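Local coordinates for hypothetical protein (Parabacteroides merdae, PDB 4OO3), which is of unknown function but is probably an NAD(P)-dependent oxidoreductase, with a Rossmann-fold nucleotide-binding domain joined to a C-terminal oxidoreductase-family domain, at residues 81-86 with 106-111. Numbering follows the deposited sequence.
Sequences EKMLAE and KKTLEA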
# COMPACT_ATOMS: atom_id res chain seq x y z
N GLU A 81 -20.71 16.39 -8.40
CA GLU A 81 -21.96 17.08 -8.09
C GLU A 81 -23.17 16.13 -8.22
O GLU A 81 -24.05 16.14 -7.35
CB GLU A 81 -22.07 18.30 -9.01
CG GLU A 81 -23.35 19.12 -8.94
CD GLU A 81 -23.31 20.30 -9.90
OE1 GLU A 81 -22.40 21.14 -9.75
OE2 GLU A 81 -24.18 20.38 -10.79
N LYS A 82 -23.20 15.30 -9.27
CA LYS A 82 -24.29 14.33 -9.49
C LYS A 82 -24.30 13.21 -8.46
O LYS A 82 -25.35 12.82 -7.96
CB LYS A 82 -24.24 13.72 -10.91
CG LYS A 82 -24.98 14.52 -11.96
CD LYS A 82 -26.49 14.36 -11.83
CE LYS A 82 -27.24 15.41 -12.66
NZ LYS A 82 -27.07 15.19 -14.12
N MSE A 83 -23.12 12.68 -8.16
CA MSE A 83 -22.99 11.63 -7.15
C MSE A 83 -23.54 12.07 -5.82
O MSE A 83 -24.32 11.37 -5.18
CB MSE A 83 -21.53 11.25 -6.99
CG MSE A 83 -21.38 9.94 -6.23
SE MSE A 83 -20.85 10.33 -4.38
CE MSE A 83 -18.96 10.10 -4.79
N LEU A 84 -23.13 13.27 -5.40
CA LEU A 84 -23.55 13.79 -4.10
C LEU A 84 -25.04 14.07 -4.09
O LEU A 84 -25.69 13.85 -3.07
CB LEU A 84 -22.75 15.06 -3.76
CG LEU A 84 -21.26 14.82 -3.54
CD1 LEU A 84 -20.49 16.14 -3.51
CD2 LEU A 84 -21.02 14.04 -2.26
N ALA A 85 -25.57 14.52 -5.22
CA ALA A 85 -27.00 14.83 -5.35
C ALA A 85 -27.88 13.59 -5.32
O ALA A 85 -28.95 13.59 -4.72
CB ALA A 85 -27.25 15.59 -6.64
N GLU A 86 -27.42 12.53 -5.98
CA GLU A 86 -28.23 11.33 -6.13
C GLU A 86 -28.11 10.41 -4.93
O GLU A 86 -29.06 9.70 -4.62
CB GLU A 86 -27.86 10.61 -7.43
CG GLU A 86 -28.22 11.43 -8.66
CD GLU A 86 -27.95 10.74 -9.98
OE1 GLU A 86 -27.25 9.70 -10.02
OE2 GLU A 86 -28.47 11.25 -10.99
N LYS A 106 -13.47 13.87 1.47
CA LYS A 106 -14.14 14.74 2.43
C LYS A 106 -15.64 14.93 2.11
O LYS A 106 -16.50 14.75 2.97
CB LYS A 106 -13.45 16.11 2.50
CG LYS A 106 -13.81 16.89 3.75
CD LYS A 106 -13.69 18.39 3.55
CE LYS A 106 -14.87 18.95 2.76
NZ LYS A 106 -15.06 20.40 3.03
N LYS A 107 -15.94 15.26 0.86
CA LYS A 107 -17.32 15.55 0.46
C LYS A 107 -18.20 14.32 0.53
O LYS A 107 -19.40 14.42 0.82
CB LYS A 107 -17.37 16.13 -0.95
CG LYS A 107 -16.57 17.41 -1.10
CD LYS A 107 -17.11 18.28 -2.21
CE LYS A 107 -18.34 19.03 -1.74
NZ LYS A 107 -18.97 19.77 -2.85
N THR A 108 -17.61 13.16 0.29
CA THR A 108 -18.34 11.90 0.37
C THR A 108 -18.71 11.58 1.81
O THR A 108 -19.83 11.16 2.08
CB THR A 108 -17.52 10.76 -0.25
OG1 THR A 108 -17.22 11.07 -1.62
CG2 THR A 108 -18.29 9.47 -0.21
N LEU A 109 -17.78 11.77 2.73
CA LEU A 109 -18.03 11.50 4.15
C LEU A 109 -19.08 12.45 4.73
O LEU A 109 -19.96 12.02 5.48
CB LEU A 109 -16.74 11.58 4.95
CG LEU A 109 -15.69 10.50 4.64
CD1 LEU A 109 -14.33 10.93 5.15
CD2 LEU A 109 -16.09 9.15 5.22
N GLU A 110 -19.00 13.73 4.38
CA GLU A 110 -20.04 14.71 4.72
C GLU A 110 -21.43 14.24 4.32
O GLU A 110 -22.42 14.55 4.99
CB GLU A 110 -19.80 16.03 4.01
CG GLU A 110 -18.66 16.86 4.58
CD GLU A 110 -18.53 18.20 3.88
OE1 GLU A 110 -18.71 18.26 2.63
OE2 GLU A 110 -18.25 19.19 4.58
N ALA A 111 -21.52 13.51 3.20
CA ALA A 111 -22.80 13.01 2.71
C ALA A 111 -23.23 11.71 3.39
O ALA A 111 -24.25 11.13 3.01
CB ALA A 111 -22.74 12.83 1.20
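L84 and A111, whose CA atoms lie 6.9 Å apart, mark the nearest backbone approach between helix 79-86 and the C-terminal part of helix 98-110 with the residue that follows; the two helices run almost parallel, their local axes 12° apart and no closer than 10.6 Å. At that spacing the contact is made mainly by L84, which has more of its surface buried by the other segment than any other residue here. Its CG stands anti to its own carbonyl carbon (chi1 -66°), and from there the two methyls take different partners. CD2 rests against 107-111, 3.5 Å from the K107 carbonyl O and 4.0 Å from A111 CB; CD1 meets the lysine side chain, 4.0 Å from K107 CB and equally far from its CE and NZ. A bend at chi3 (79°) brings K107 CE back near CD1, and the methyl packs against both the aliphatic chain and the amine nitrogen in a van der Waals contact, the two side chains crossing at about a right angle. Both helices belong to the Rossmann-type domain: helix 79-86 leads into strand 91-94, and helix 98-110 leads into strand 114-117, its neighbour in the six-stranded parallel sheet. An alanine in place of L84 would probably open a gap beside the K107 carbonyl and cost K107 and A111 CB the contacts made by the two methyls. Selenomethionine M83 reaches across with its CE, 3.7 Å from T108 OG1, again at roughly a right angle. This is a van der Waals approach: the threonine hydroxyl is hydrogen-bonded to the carbonyl O of Y104, one turn back in its own helix. Both M83 and T108 are buried and touch M92 of strand 91-94, which joins the two helices to the sheet.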